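Local atomic coordinates of hypothetical protein (PDB entry 2O62), a protein that is of unknown function but is built of two calycin-like beta domains, the second related to a factor required for ATP synthase biogenesis. Residues L105-L110 with N118-I123; S21-E26 with L122-L127. All blocks are in the same frame, centred on the assembly; numbering follows the deposited sequence.

Contact 1: residues L105-L110 with N118-I123; sequences LRLVQL and NGLTLI
R106 meets I123 because its CG stands anti to its own carbonyl carbon (chi1 -50°) and the chain bends at chi3 (-80°), carrying NE round toward the isoleucine. The guanidinium takes I123 CD1 over one face, 3.6 Å above its plane and offset toward the rim, while R106 NH2 lies 3.6 Å from I123 CG2. Beta-branched V108 and T121, well suited to extended strands, follow on the same face, side by side with 3.8 Å between V108 CB and T121 CB. The other face is leucine-rich: L122 CD1 touches both L105 CD1 and L107 CD1, each at 3.7 Å, and L120 CD2 packs 3.5 Å from Q109 CG. Paired backbone bonds join R106 to I123 and V108 to T121. At L110 a classic beta bulge interrupts the ladder: L110 N bonds to G119 O, and L110 O accepts from N118 N at 2.7 Å and from G119 N at 3.3 Å. Chemically the two faces differ. L107 and L120 pack on A221, and L105 on A219, of strand 219-224 in the second domain, whereas the buried guanidinium, bridged to E95 and E125, probably keeps its charge balanced by two carboxylates.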
loop_
_atom_site.group_PDB
_atom_site.type_symbol
_atom_site.label_atom_id
_atom_site.label_comp_id
_atom_site.label_asym_id
_atom_site.label_seq_id
_atom_site.Cartn_x
_atom_site.Cartn_y
_atom_site.Cartn_z
ATOM N N LEU A 105 1.152 5.580 -6.831
ATOM C CA LEU A 105 1.152 4.132 -6.972
ATOM C C LEU A 105 0.179 3.633 -5.961
ATOM O O LEU A 105 0.394 3.836 -4.744
ATOM C CB LEU A 105 2.507 3.483 -6.677
ATOM C CG LEU A 105 2.233 1.953 -6.664
ATOM C CD1 LEU A 105 2.451 1.382 -8.083
ATOM C CD2 LEU A 105 2.869 1.146 -5.665
ATOM N N ARG A 106 -0.887 2.997 -6.449
ATOM C CA ARG A 106 -1.980 2.593 -5.576
ATOM C C ARG A 106 -2.157 1.097 -5.725
ATOM O O ARG A 106 -2.251 0.594 -6.847
ATOM C CB ARG A 106 -3.253 3.318 -5.889
ATOM C CG ARG A 106 -3.036 4.756 -5.968
ATOM C CD ARG A 106 -4.312 5.575 -5.997
ATOM N NE ARG A 106 -4.960 5.644 -7.297
ATOM C CZ ARG A 106 -6.233 5.325 -7.537
ATOM N NH1 ARG A 106 -7.018 4.816 -6.594
ATOM N NH2 ARG A 106 -6.757 5.548 -8.732
ATOM N N LEU A 107 -2.118 0.395 -4.606
ATOM C CA LEU A 107 -2.186 -1.047 -4.622
ATOM C C LEU A 107 -3.395 -1.525 -3.830
ATOM O O LEU A 107 -3.512 -1.250 -2.645
ATOM C CB LEU A 107 -0.874 -1.661 -4.081
ATOM C CG LEU A 107 -0.611 -3.164 -4.342
ATOM C CD1 LEU A 107 0.853 -3.444 -4.489
ATOM C CD2 LEU A 107 -1.119 -3.994 -3.207
ATOM N N VAL A 108 -4.276 -2.265 -4.499
ATOM C CA VAL A 108 -5.396 -2.930 -3.891
ATOM C C VAL A 108 -5.144 -4.447 -3.739
ATOM O O VAL A 108 -4.711 -5.132 -4.688
ATOM C CB VAL A 108 -6.668 -2.740 -4.737
ATOM C CG1 VAL A 108 -7.856 -3.299 -4.043
ATOM C CG2 VAL A 108 -6.873 -1.288 -5.047
ATOM N N GLN A 109 -5.384 -4.939 -2.529
ATOM C CA GLN A 109 -5.400 -6.360 -2.228
ATOM C C GLN A 109 -6.802 -6.836 -1.966
ATOM O O GLN A 109 -7.592 -6.141 -1.305
ATOM C CB GLN A 109 -4.547 -6.681 -0.987
ATOM C CG GLN A 109 -3.066 -6.275 -1.098
ATOM C CD GLN A 109 -2.177 -6.889 -0.036
ATOM O OE1 GLN A 109 -2.351 -8.063 0.353
ATOM N NE2 GLN A 109 -1.182 -6.125 0.399
ATOM N N LEU A 110 -7.096 -8.034 -2.455
ATOM C CA LEU A 110 -8.422 -8.629 -2.419
ATOM C C LEU A 110 -8.291 -10.061 -1.940
ATOM O O LEU A 110 -7.525 -10.842 -2.513
ATOM C CB LEU A 110 -9.065 -8.596 -3.799
ATOM C CG LEU A 110 -9.229 -7.222 -4.431
ATOM C CD1 LEU A 110 -9.693 -7.391 -5.842
ATOM C CD2 LEU A 110 -10.232 -6.342 -3.656
ATOM N N ASN A 118 -6.698 -13.336 -3.237
ATOM C CA ASN A 118 -7.381 -13.700 -4.490
ATOM C C ASN A 118 -6.862 -12.896 -5.701
ATOM O O ASN A 118 -6.879 -13.363 -6.810
ATOM C CB ASN A 118 -8.886 -13.455 -4.357
ATOM C CG ASN A 118 -9.675 -13.882 -5.586
ATOM O OD1 ASN A 118 -10.206 -13.033 -6.300
ATOM N ND2 ASN A 118 -9.724 -15.184 -5.858
ATOM N N GLY A 119 -6.459 -11.654 -5.477
ATOM C CA GLY A 119 -6.000 -10.829 -6.549
ATOM C C GLY A 119 -5.508 -9.496 -6.022
ATOM O O GLY A 119 -5.745 -9.115 -4.856
ATOM N N LEU A 120 -4.791 -8.814 -6.891
ATOM C CA LEU A 120 -4.385 -7.434 -6.659
ATOM C C LEU A 120 -4.667 -6.525 -7.836
ATOM O O LEU A 120 -4.684 -6.959 -8.995
ATOM C CB LEU A 120 -2.910 -7.354 -6.399
ATOM C CG LEU A 120 -2.190 -8.359 -5.485
ATOM C CD1 LEU A 120 -0.788 -8.491 -5.951
ATOM C CD2 LEU A 120 -2.147 -7.907 -4.084
ATOM N N THR A 121 -4.824 -5.252 -7.517
ATOM C CA THR A 121 -4.968 -4.213 -8.521
ATOM C C THR A 121 -3.815 -3.224 -8.274
ATOM O O THR A 121 -3.584 -2.782 -7.160
ATOM C CB THR A 121 -6.345 -3.538 -8.451
ATOM O OG1 THR A 121 -7.383 -4.525 -8.546
ATOM C CG2 THR A 121 -6.507 -2.509 -9.610
ATOM N N LEU A 122 -3.073 -2.928 -9.320
ATOM C CA LEU A 122 -1.983 -1.981 -9.277
ATOM C C LEU A 122 -2.341 -0.840 -10.167
ATOM O O LEU A 122 -2.582 -1.039 -11.332
ATOM C CB LEU A 122 -0.695 -2.633 -9.727
ATOM C CG LEU A 122 0.585 -1.873 -9.414
ATOM C CD1 LEU A 122 0.854 -1.902 -7.907
ATOM C CD2 LEU A 122 1.699 -2.578 -10.178
ATOM N N ILE A 123 -2.461 0.351 -9.577
ATOM C CA ILE A 123 -2.850 1.515 -10.298
ATOM C C ILE A 123 -1.630 2.444 -10.335
ATOM O O ILE A 123 -1.238 3.032 -9.314
ATOM C CB ILE A 123 -4.043 2.189 -9.638
ATOM C CG1 ILE A 123 -5.222 1.193 -9.512
ATOM C CG2 ILE A 123 -4.441 3.430 -10.412
ATOM C CD1 ILE A 123 -6.395 1.691 -8.602
#

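Contact 2: residues S21-E26 with L122-L127; sequences SNFSPE and LIREHL
S21 and R124 are joined side chain to side chain: R124 NH2 donates to S21 OG at 3.0 Å, with the hydroxyl oxygen in the guanidinium plane. The arginine chain is bent at chi3 (-79°), which brings NE back within reach of a water that its own backbone N also binds. That water is gripped four times: it accepts from R124 N and R124 NE, and donates to S21 OG and, at 2.8 Å, to L122 O. A small hydroxyl suits position 21, since it can meet the guanidinium and the water together without keeping the strands apart; D32 gives it a further partner.

The tight part lies beside this polar cluster. S21 and L122 form an antiparallel hydrogen-bonded pair, with L122 N to S21 O at 2.8 Å and S21 N to L122 O at 3.0 Å. F23 then sets CE1 of its ring 3.8 Å from L122 CB, a broad apolar group filling the space next to a buried leucine. R124 NH2 approaches the edge of that ring, near its plane.

Elsewhere the contact is loose. The axes of 21-23 and 122-127 run at 148°, and S21 with L122 is their one bridge. Past F23 the chain leaves the strand for an ST turn, in which S24 OG accepts from E26 N at 3.3 Å, and the E26 side chain is exposed. R124 is partly exposed as well, its NH1 bridged to E134.

Within the sheet, strand 14-23 lies between strands 29-42 and 117-127. L29 packs against both S21 and F23, N22 makes backbone bonds to L30 and N31, and strand 103-111 flanks 117-127 on its far side.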
loop_
_atom_site.group_PDB
_atom_site.type_symbol
_atom_site.label_atom_id
_atom_site.label_comp_id
_atom_site.label_asym_id
_atom_site.label_seq_id
_atom_site.Cartn_x
_atom_site.Cartn_y
_atom_site.Cartn_z
ATOM N N SER A 21 -4.521 -2.160 -13.329
ATOM C CA SER A 21 -3.979 -3.475 -13.736
ATOM C C SER A 21 -4.286 -4.530 -12.693
ATOM O O SER A 21 -3.919 -4.364 -11.535
ATOM C CB SER A 21 -2.462 -3.385 -13.902
ATOM O OG SER A 21 -2.142 -2.324 -14.770
ATOM N N ASN A 22 -4.990 -5.586 -13.097
ATOM C CA ASN A 22 -5.275 -6.733 -12.238
ATOM C C ASN A 22 -4.232 -7.799 -12.406
ATOM O O ASN A 22 -4.011 -8.258 -13.507
ATOM C CB ASN A 22 -6.605 -7.359 -12.599
ATOM C CG ASN A 22 -7.739 -6.395 -12.442
ATOM O OD1 ASN A 22 -7.680 -5.477 -11.628
ATOM N ND2 ASN A 22 -8.786 -6.595 -13.216
ATOM N N PHE A 23 -3.668 -8.178 -11.276
ATOM C CA PHE A 23 -2.682 -9.225 -11.160
ATOM C C PHE A 23 -3.212 -10.395 -10.347
ATOM O O PHE A 23 -3.994 -10.224 -9.400
ATOM C CB PHE A 23 -1.450 -8.667 -10.441
ATOM C CG PHE A 23 -0.631 -7.758 -11.276
ATOM C CD1 PHE A 23 -0.896 -6.411 -11.317
ATOM C CD2 PHE A 23 0.416 -8.244 -12.041
ATOM C CE1 PHE A 23 -0.147 -5.547 -12.109
ATOM C CE2 PHE A 23 1.171 -7.375 -12.843
ATOM C CZ PHE A 23 0.869 -6.002 -12.850
ATOM N N SER A 24 -2.729 -11.587 -10.675
ATOM C CA SER A 24 -2.953 -12.775 -9.852
ATOM C C SER A 24 -2.110 -12.700 -8.565
ATOM O O SER A 24 -1.165 -11.893 -8.481
ATOM C CB SER A 24 -2.586 -14.039 -10.629
ATOM O OG SER A 24 -1.187 -14.208 -10.674
ATOM N N PRO A 25 -2.430 -13.544 -7.571
ATOM C CA PRO A 25 -1.612 -13.592 -6.340
ATOM C C PRO A 25 -0.157 -14.064 -6.558
ATOM O O PRO A 25 0.652 -13.904 -5.645
ATOM C CB PRO A 25 -2.356 -14.584 -5.460
ATOM C CG PRO A 25 -3.727 -14.660 -6.013
ATOM C CD PRO A 25 -3.568 -14.483 -7.497
ATOM N N GLU A 26 0.167 -14.605 -7.734
ATOM C CA GLU A 26 1.555 -14.912 -8.106
ATOM C C GLU A 26 2.190 -13.829 -9.005
ATOM O O GLU A 26 3.286 -14.009 -9.474
ATOM C CB GLU A 26 1.665 -16.263 -8.806
ATOM C CG GLU A 26 1.073 -17.427 -8.035
ATOM C CD GLU A 26 -0.475 -17.449 -8.023
ATOM O OE1 GLU A 26 -1.118 -17.212 -9.083
ATOM O OE2 GLU A 26 -1.056 -17.709 -6.940
ATOM N N LEU A 122 -3.073 -2.928 -9.320
ATOM C CA LEU A 122 -1.983 -1.981 -9.277
ATOM C C LEU A 122 -2.341 -0.840 -10.167
ATOM O O LEU A 122 -2.582 -1.039 -11.332
ATOM C CB LEU A 122 -0.695 -2.633 -9.727
ATOM C CG LEU A 122 0.585 -1.873 -9.414
ATOM C CD1 LEU A 122 0.854 -1.902 -7.907
ATOM C CD2 LEU A 122 1.699 -2.578 -10.178
ATOM N N ILE A 123 -2.461 0.351 -9.577
ATOM C CA ILE A 123 -2.850 1.515 -10.298
ATOM C C ILE A 123 -1.630 2.444 -10.335
ATOM O O ILE A 123 -1.238 3.032 -9.314
ATOM C CB ILE A 123 -4.043 2.189 -9.638
ATOM C CG1 ILE A 123 -5.222 1.193 -9.512
ATOM C CG2 ILE A 123 -4.441 3.430 -10.412
ATOM C CD1 ILE A 123 -6.395 1.691 -8.602
ATOM N N ARG A 124 -1.040 2.569 -11.520
ATOM C CA ARG A 124 0.167 3.378 -11.733
ATOM C C ARG A 124 -0.202 4.627 -12.494
ATOM O O ARG A 124 -0.540 4.541 -13.656
ATOM C CB ARG A 124 1.216 2.596 -12.531
ATOM C CG ARG A 124 1.742 1.388 -11.790
ATOM C CD ARG A 124 2.430 0.422 -12.716
ATOM N NE ARG A 124 1.476 -0.397 -13.436
ATOM C CZ ARG A 124 1.801 -1.330 -14.337
ATOM N NH1 ARG A 124 3.051 -1.561 -14.637
ATOM N NH2 ARG A 124 0.847 -2.044 -14.893
ATOM N N GLU A 125 -0.082 5.772 -11.832
ATOM C CA GLU A 125 -0.594 7.028 -12.332
ATOM C C GLU A 125 0.484 8.084 -12.352
ATOM O O GLU A 125 1.298 8.169 -11.439
ATOM C CB GLU A 125 -1.749 7.507 -11.473
ATOM C CG GLU A 125 -3.023 6.675 -11.644
ATOM C CD GLU A 125 -4.032 6.916 -10.565
ATOM O OE1 GLU A 125 -3.637 7.174 -9.411
ATOM O OE2 GLU A 125 -5.247 6.833 -10.848
ATOM N N HIS A 126 0.460 8.895 -13.400
ATOM C CA HIS A 126 1.351 10.042 -13.554
ATOM C C HIS A 126 0.476 11.244 -13.902
ATOM O O HIS A 126 -0.587 11.164 -14.572
ATOM C CB HIS A 126 2.420 9.791 -14.620
ATOM C CG HIS A 126 1.864 9.526 -15.974
ATOM N ND1 HIS A 126 1.447 8.272 -16.377
ATOM C CD2 HIS A 126 1.592 10.368 -17.004
ATOM C CE1 HIS A 126 0.966 8.355 -17.607
ATOM N NE2 HIS A 126 1.033 9.615 -18.007
ATOM N N LEU A 127 0.895 12.388 -13.422
ATOM C CA LEU A 127 0.211 13.619 -13.756
ATOM C C LEU A 127 0.233 13.827 -15.266
ATOM O O LEU A 127 1.291 13.697 -15.913
ATOM C CB LEU A 127 0.875 14.806 -13.075
ATOM C CG LEU A 127 0.543 14.938 -11.610
ATOM C CD1 LEU A 127 1.373 16.096 -11.122
ATOM C CD2 LEU A 127 -1.000 15.194 -11.408
HETATM O O HOH W 1 -1.310 0.282 -13.482
#

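From the N terminus, the chain first lays down strand 14-23, whose end supplies residues 21-26. Strand 29-42 pairs with it first, and after 95 intervening residues 122-127 comes in on its other side to close contact 2. Contact 1 closes a far shorter loop, with seven residues between its segments, five of them the turn of the hairpin 103-111 and 117-127, and it falls wholly within the long one. The two loops therefore nest without crossing and finish on the same strand, sharing L122 and I123. Strand 117-127 thus joins the first strand of the domain to its late hairpin. The R106-E125 salt bridge and the L120-F23 backbone bond link the contacts directly.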